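Local structure of pyruvate kinase (Pseudomonas aeruginosa, 6QXL) at residues Ile380-Glu385 with Ile457-Asp462; Tyr403-His408 with Glu422-Asp427. The protein probably catalyses the last step of glycolysis, the transfer of a phosphoryl group from phosphoenolpyruvate to ADP that yields pyruvate and ATP. All blocks are in the same frame, centred on the assembly; numbering follows the deposited sequence.

Overall arrangement
Both contacts belong to one five-stranded sheet in the C-terminal alpha/beta domain. Contact 1 pairs strands 377-383 and 455-461 in its middle; contact 2 pairs strand 402-406 with the outermost strand 421-425. Strands 377-383 and 402-406 are themselves neighbours, so the two contacts run on into each other, with their centres about 10 Å apart. Contact 1 is buried, built mainly of aliphatic side chains and backbone hydrogen bonds, and its strand ends open into the glucose 6-phosphate pocket. Contact 2 is only partly buried; aromatic rings pack round I424 there, with prolines and a glutamate at its margin, and the P407 side chain comes within about 7 Å of the ligand.

Contact 1 (Ile380-Glu385 with Ile457-Asp462); sequences IICLTE and ILTKGD. With G6P (6-O-phosphono-alpha-D-glucopyranose), chain M.
I381 and L458 face each other across two parallel strands, 380-383 and 457-461, with I381 CA and L458 CA 4.6 Å apart. I381 bonds the residues flanking L458: its N donates to I457 O at 2.7 Å, and its O accepts T459 N at 2.9 Å. A longer third bond runs from L383 N to T459 O at 3.2 Å.

L383 is the side chain to follow. CB lies against T459 O, and with chi1 at -52° CG stands anti to the carbonyl carbon and also stays close to that oxygen. From there the branches part. CD1 reaches K460 CB at 4.0 Å, the two side chains lying alongside each other and pointing the same way, while CD2 heads away from 457-461, toward Y405 of strand 402-406. On that same face, I381 CG2 packs against L458 CG at 4.0 Å. C382 and T459 occupy the opposite face, C382 SG 3.5 Å from T459 OG1.

Past the paired residues the strands part around glucose 6-phosphate. A water bridges L383 O and T459 OG1 where they diverge. E385 N then donates to the sugar's O6 at 3.1 Å in a nearly straight bond. T384 OG1 lies beside phosphate oxygen O2P, modelled too close for the bond to be taken at face value. T389, S463 and G468 are among the residues that complete this effector pocket.

Helices sandwich the pair. I380, I457 and T459 pack on helix 359-373, C382 on helix 388-394, and I381 and L458 on helix 436-446 across the sheet. Strand 402-406 hydrogen-bonds along the other edge of 377-383.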
loop_
_atom_site.group_PDB
_atom_site.type_symbol
_atom_site.label_atom_id
_atom_site.label_comp_id
_atom_site.label_asym_id
_atom_site.label_seq_id
_atom_site.Cartn_x
_atom_site.Cartn_y
_atom_site.Cartn_z
ATOM N N ILE A 380 18.456 -21.624 7.623
ATOM C CA ILE A 380 19.439 -21.034 6.744
ATOM C C ILE A 380 20.819 -21.338 7.275
ATOM O O ILE A 380 21.155 -20.953 8.384
ATOM C CB ILE A 380 19.262 -19.515 6.648
ATOM C CG1 ILE A 380 17.873 -19.197 6.067
ATOM C CG2 ILE A 380 20.405 -18.900 5.842
ATOM C CD1 ILE A 380 17.631 -17.751 5.847
ATOM N N ILE A 381 21.613 -22.052 6.472
ATOM C CA ILE A 381 22.989 -22.408 6.783
ATOM C C ILE A 381 23.843 -21.344 6.128
ATOM O O ILE A 381 24.021 -21.331 4.914
ATOM C CB ILE A 381 23.318 -23.811 6.258
ATOM C CG1 ILE A 381 22.493 -24.841 7.030
ATOM C CG2 ILE A 381 24.804 -24.130 6.399
ATOM C CD1 ILE A 381 22.648 -26.261 6.505
ATOM N N CYS A 382 24.378 -20.449 6.939
ATOM C CA CYS A 382 25.187 -19.364 6.424
ATOM C C CYS A 382 26.641 -19.604 6.815
ATOM O O CYS A 382 27.025 -19.403 7.964
ATOM C CB CYS A 382 24.670 -18.040 6.958
ATOM S SG CYS A 382 25.653 -16.661 6.368
ATOM N N LEU A 383 27.446 -20.048 5.856
ATOM C CA LEU A 383 28.871 -20.220 6.082
ATOM C C LEU A 383 29.488 -18.848 6.070
ATOM O O LEU A 383 29.452 -18.167 5.055
ATOM C CB LEU A 383 29.515 -21.100 5.015
ATOM C CG LEU A 383 28.895 -22.451 4.715
ATOM C CD1 LEU A 383 29.892 -23.244 3.855
ATOM C CD2 LEU A 383 28.490 -23.229 5.954
ATOM N N THR A 384 30.065 -18.447 7.196
ATOM C CA THR A 384 30.582 -17.102 7.336
ATOM C C THR A 384 31.903 -17.099 8.079
ATOM O O THR A 384 32.114 -17.872 9.004
ATOM C CB THR A 384 29.556 -16.175 8.046
ATOM O OG1 THR A 384 30.111 -14.849 8.207
ATOM C CG2 THR A 384 29.131 -16.757 9.401
ATOM N N GLU A 385 32.755 -16.166 7.690
ATOM C CA GLU A 385 34.063 -15.990 8.273
ATOM C C GLU A 385 33.974 -15.027 9.456
ATOM O O GLU A 385 34.397 -15.370 10.559
ATOM C CB GLU A 385 35.058 -15.509 7.211
ATOM C CG GLU A 385 36.514 -15.869 7.398
ATOM C CD GLU A 385 36.828 -17.397 7.283
ATOM O OE1 GLU A 385 35.939 -18.249 7.101
ATOM O OE2 GLU A 385 38.000 -17.783 7.428
ATOM N N ILE A 457 18.411 -23.553 3.148
ATOM C CA ILE A 457 19.179 -22.647 2.295
ATOM C C ILE A 457 20.618 -22.676 2.768
ATOM O O ILE A 457 20.873 -22.597 3.967
ATOM C CB ILE A 457 18.662 -21.196 2.352
ATOM C CG1 ILE A 457 17.311 -21.111 1.652
ATOM C CG2 ILE A 457 19.654 -20.230 1.719
ATOM C CD1 ILE A 457 16.690 -19.735 1.669
ATOM N N LEU A 458 21.555 -22.787 1.835
ATOM C CA LEU A 458 22.955 -22.680 2.164
ATOM C C LEU A 458 23.531 -21.525 1.396
ATOM O O LEU A 458 23.288 -21.396 0.200
ATOM C CB LEU A 458 23.681 -23.982 1.819
ATOM C CG LEU A 458 25.107 -24.094 2.380
ATOM C CD1 LEU A 458 25.438 -25.540 2.644
ATOM C CD2 LEU A 458 26.163 -23.490 1.468
ATOM N N THR A 459 24.303 -20.688 2.073
ATOM C CA THR A 459 25.022 -19.603 1.409
ATOM C C THR A 459 26.496 -19.728 1.670
ATOM O O THR A 459 26.911 -20.157 2.750
ATOM C CB THR A 459 24.555 -18.191 1.886
ATOM O OG1 THR A 459 24.914 -17.974 3.258
ATOM C CG2 THR A 459 23.028 -18.042 1.721
ATOM N N LYS A 460 27.288 -19.342 0.685
ATOM C CA LYS A 460 28.735 -19.404 0.789
ATOM C C LYS A 460 29.349 -18.589 -0.325
ATOM O O LYS A 460 28.637 -17.999 -1.146
ATOM C CB LYS A 460 29.207 -20.849 0.707
ATOM C CG LYS A 460 28.992 -21.489 -0.638
ATOM C CD LYS A 460 29.587 -22.896 -0.716
ATOM C CE LYS A 460 29.524 -23.301 -2.195
ATOM N NZ LYS A 460 29.816 -24.728 -2.425
ATOM N N GLY A 461 30.672 -18.581 -0.351
ATOM C CA GLY A 461 31.434 -17.996 -1.451
ATOM C C GLY A 461 32.244 -19.075 -2.146
ATOM O O GLY A 461 31.994 -20.282 -1.960
ATOM N N ASP A 462 33.226 -18.643 -2.925
ATOM C CA ASP A 462 34.005 -19.573 -3.765
ATOM C C ASP A 462 35.091 -20.271 -2.957
ATOM O O ASP A 462 35.154 -21.501 -2.952
ATOM C CB ASP A 462 34.622 -18.856 -4.966
ATOM C CG ASP A 462 33.574 -18.308 -5.939
ATOM O OD1 ASP A 462 32.576 -19.041 -6.243
ATOM O OD2 ASP A 462 33.779 -17.146 -6.407
HETATM C C1 G6P M . 32.024 -18.198 3.409
HETATM C C2 G6P M . 33.437 -18.623 3.062
HETATM C C3 G6P M . 33.864 -17.594 2.023
HETATM C C4 G6P M . 33.266 -16.212 2.206
HETATM C C5 G6P M . 33.063 -16.073 3.706
HETATM C C6 G6P M . 32.699 -14.642 4.058
HETATM O O1 G6P M . 31.498 -19.352 4.049
HETATM O O2 G6P M . 34.307 -18.720 4.220
HETATM O O3 G6P M . 33.285 -18.135 0.864
HETATM O O4 G6P M . 34.084 -15.188 1.581
HETATM O O5 G6P M . 32.070 -16.987 4.168
HETATM O O6 G6P M . 31.876 -14.504 5.202
HETATM P P G6P M . 31.532 -13.008 5.797
HETATM O O1P G6P M . 32.576 -12.696 6.842
HETATM O O2P G6P M . 30.198 -13.550 6.257
HETATM O O3P G6P M . 31.658 -11.840 4.786
HETATM O O HOH W 1 27.572 -17.000 3.479
#

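Contact 2 (Tyr403-His408 with Glu422-Asp427); sequences YAYSPH and ETIPFD
A beta-alpha-beta unit, strand 402-406, helix 409-414 and strand 421-425, brings Y403-H408 alongside E422-D427, and its side-chain core is Y405 with I424 and F426. The I424 side chain lies over one face of the Y405 ring: CB sits 3.9 Å from the centroid, close to the ring normal, in a CH-pi contact, while CG2 comes over CE2. F426 takes the ring's edge. Y405 CD2 points at its face, toward the rim, 3.5 Å from F426 CG, making an edge-to-face pair with planes at 71°. F426 CG stands anti to the backbone N (chi1 -172°), which puts CG next to Y405 CD2. The far end of Y405 is held too, its OH bonding A440 O in helix 436-446.

Further back on this face, Y403 and E422 run side by side and point the same way, Y403 CE1 3.6 Å from E422 OE1; I424 CG1 also touches Y403, at CD1.

The backbones pair in parallel. A404 N donates to E422 O at 2.8 Å, and A404 O takes I424 N at 3.0 Å. S406 N to I424 O is weak, but F426 N to S406 O carries the pairing past P425. S406 O also accepts Q412 NE2 of the connecting helix. Beyond S406, P407 has no N-H to offer, and its ring carbons CB and CD rest against F426 O instead, with CB also near D427 CG.

An edge strand and its parallel neighbour, joined through a short helix, thus make a classic beta-alpha-beta unit at one margin of the sheet in the C-terminal alpha/beta domain, with one face covered by helix 436-446.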
loop_
_atom_site.group_PDB
_atom_site.type_symbol
_atom_site.label_atom_id
_atom_site.label_comp_id
_atom_site.label_asym_id
_atom_site.label_seq_id
_atom_site.Cartn_x
_atom_site.Cartn_y
_atom_site.Cartn_z
ATOM N N TYR A 403 21.517 -19.813 10.974
ATOM C CA TYR A 403 22.680 -20.451 11.608
ATOM C C TYR A 403 23.974 -19.924 11.033
ATOM O O TYR A 403 24.204 -20.058 9.844
ATOM C CB TYR A 403 22.581 -21.939 11.444
ATOM C CG TYR A 403 21.415 -22.512 12.191
ATOM C CD1 TYR A 403 21.491 -22.753 13.554
ATOM C CD2 TYR A 403 20.225 -22.798 11.547
ATOM C CE1 TYR A 403 20.407 -23.275 14.250
ATOM C CE2 TYR A 403 19.151 -23.343 12.250
ATOM C CZ TYR A 403 19.263 -23.564 13.593
ATOM O OH TYR A 403 18.207 -24.079 14.263
ATOM N N ALA A 404 24.791 -19.296 11.875
ATOM C CA ALA A 404 26.111 -18.811 11.475
ATOM C C ALA A 404 27.143 -19.933 11.708
ATOM O O ALA A 404 27.493 -20.247 12.860
ATOM C CB ALA A 404 26.477 -17.567 12.273
ATOM N N TYR A 405 27.579 -20.542 10.604
ATOM C CA TYR A 405 28.625 -21.559 10.594
ATOM C C TYR A 405 29.974 -20.864 10.470
ATOM O O TYR A 405 30.263 -20.210 9.456
ATOM C CB TYR A 405 28.429 -22.525 9.431
ATOM C CG TYR A 405 27.316 -23.549 9.614
ATOM C CD1 TYR A 405 26.013 -23.169 9.881
ATOM C CD2 TYR A 405 27.566 -24.890 9.466
ATOM C CE1 TYR A 405 25.004 -24.123 10.025
ATOM C CE2 TYR A 405 26.559 -25.845 9.628
ATOM C CZ TYR A 405 25.285 -25.448 9.893
ATOM O OH TYR A 405 24.284 -26.386 10.033
ATOM N N SER A 406 30.799 -20.982 11.501
ATOM C CA SER A 406 32.103 -20.360 11.471
ATOM C C SER A 406 33.104 -21.197 12.251
ATOM O O SER A 406 32.746 -21.888 13.206
ATOM C CB SER A 406 32.038 -18.952 12.035
ATOM O OG SER A 406 33.188 -18.205 11.682
ATOM N N PRO A 407 34.360 -21.175 11.821
ATOM C CA PRO A 407 35.384 -21.847 12.595
ATOM C C PRO A 407 35.939 -20.964 13.718
ATOM O O PRO A 407 36.425 -21.490 14.703
ATOM C CB PRO A 407 36.450 -22.137 11.547
ATOM C CG PRO A 407 36.336 -20.991 10.579
ATOM C CD PRO A 407 34.879 -20.669 10.534
ATOM N N HIS A 408 35.830 -19.646 13.581
ATOM C CA HIS A 408 36.470 -18.711 14.489
ATOM C C HIS A 408 35.654 -18.447 15.753
ATOM O O HIS A 408 34.441 -18.367 15.708
ATOM C CB HIS A 408 36.769 -17.394 13.808
ATOM C CG HIS A 408 37.482 -17.536 12.496
ATOM N ND1 HIS A 408 38.308 -18.599 12.202
ATOM C CD2 HIS A 408 37.466 -16.754 11.395
ATOM C CE1 HIS A 408 38.774 -18.460 10.979
ATOM N NE2 HIS A 408 38.270 -17.359 10.464
ATOM N N GLU A 422 21.882 -18.296 15.469
ATOM C CA GLU A 422 22.538 -19.243 16.361
ATOM C C GLU A 422 23.890 -19.629 15.780
ATOM O O GLU A 422 24.061 -19.698 14.563
ATOM C CB GLU A 422 21.677 -20.490 16.564
ATOM C CG GLU A 422 20.396 -20.268 17.378
ATOM C CD GLU A 422 19.307 -21.337 17.222
ATOM O OE1 GLU A 422 19.614 -22.477 17.624
ATOM O OE2 GLU A 422 18.159 -21.011 16.791
ATOM N N THR A 423 24.861 -19.872 16.647
ATOM C CA THR A 423 26.184 -20.295 16.200
ATOM C C THR A 423 26.248 -21.811 16.055
ATOM O O THR A 423 25.774 -22.557 16.926
ATOM C CB THR A 423 27.250 -19.907 17.203
ATOM O OG1 THR A 423 27.196 -18.503 17.431
ATOM C CG2 THR A 423 28.591 -20.223 16.668
ATOM N N ILE A 424 26.843 -22.245 14.948
ATOM C CA ILE A 424 27.214 -23.639 14.754
ATOM C C ILE A 424 28.707 -23.669 14.409
ATOM O O ILE A 424 29.087 -23.271 13.309
ATOM C CB ILE A 424 26.440 -24.293 13.605
ATOM C CG1 ILE A 424 24.921 -24.260 13.852
ATOM C CG2 ILE A 424 26.932 -25.712 13.407
ATOM C CD1 ILE A 424 24.398 -25.241 14.850
ATOM N N PRO A 425 29.562 -24.159 15.331
ATOM C CA PRO A 425 30.999 -24.200 15.004
ATOM C C PRO A 425 31.246 -25.215 13.878
ATOM O O PRO A 425 30.647 -26.323 13.890
ATOM C CB PRO A 425 31.665 -24.636 16.307
ATOM C CG PRO A 425 30.607 -24.554 17.345
ATOM C CD PRO A 425 29.293 -24.769 16.637
ATOM N N PHE A 426 32.057 -24.804 12.907
ATOM C CA PHE A 426 32.182 -25.526 11.655
ATOM C C PHE A 426 33.340 -24.960 10.862
ATOM O O PHE A 426 33.522 -23.732 10.798
ATOM C CB PHE A 426 30.877 -25.403 10.874
ATOM C CG PHE A 426 30.784 -26.263 9.648
ATOM C CD1 PHE A 426 31.156 -25.740 8.428
ATOM C CD2 PHE A 426 30.223 -27.558 9.707
ATOM C CE1 PHE A 426 31.039 -26.508 7.266
ATOM C CE2 PHE A 426 30.080 -28.302 8.561
ATOM C CZ PHE A 426 30.458 -27.784 7.338
ATOM N N ASP A 427 34.147 -25.868 10.300
ATOM C CA ASP A 427 35.312 -25.498 9.502
ATOM C C ASP A 427 35.228 -26.155 8.135
ATOM O O ASP A 427 35.685 -27.285 7.968
ATOM C CB ASP A 427 36.632 -25.885 10.178
ATOM C CG ASP A 427 37.838 -25.225 9.510
ATOM O OD1 ASP A 427 37.649 -24.521 8.477
ATOM O OD2 ASP A 427 38.970 -25.402 10.020
#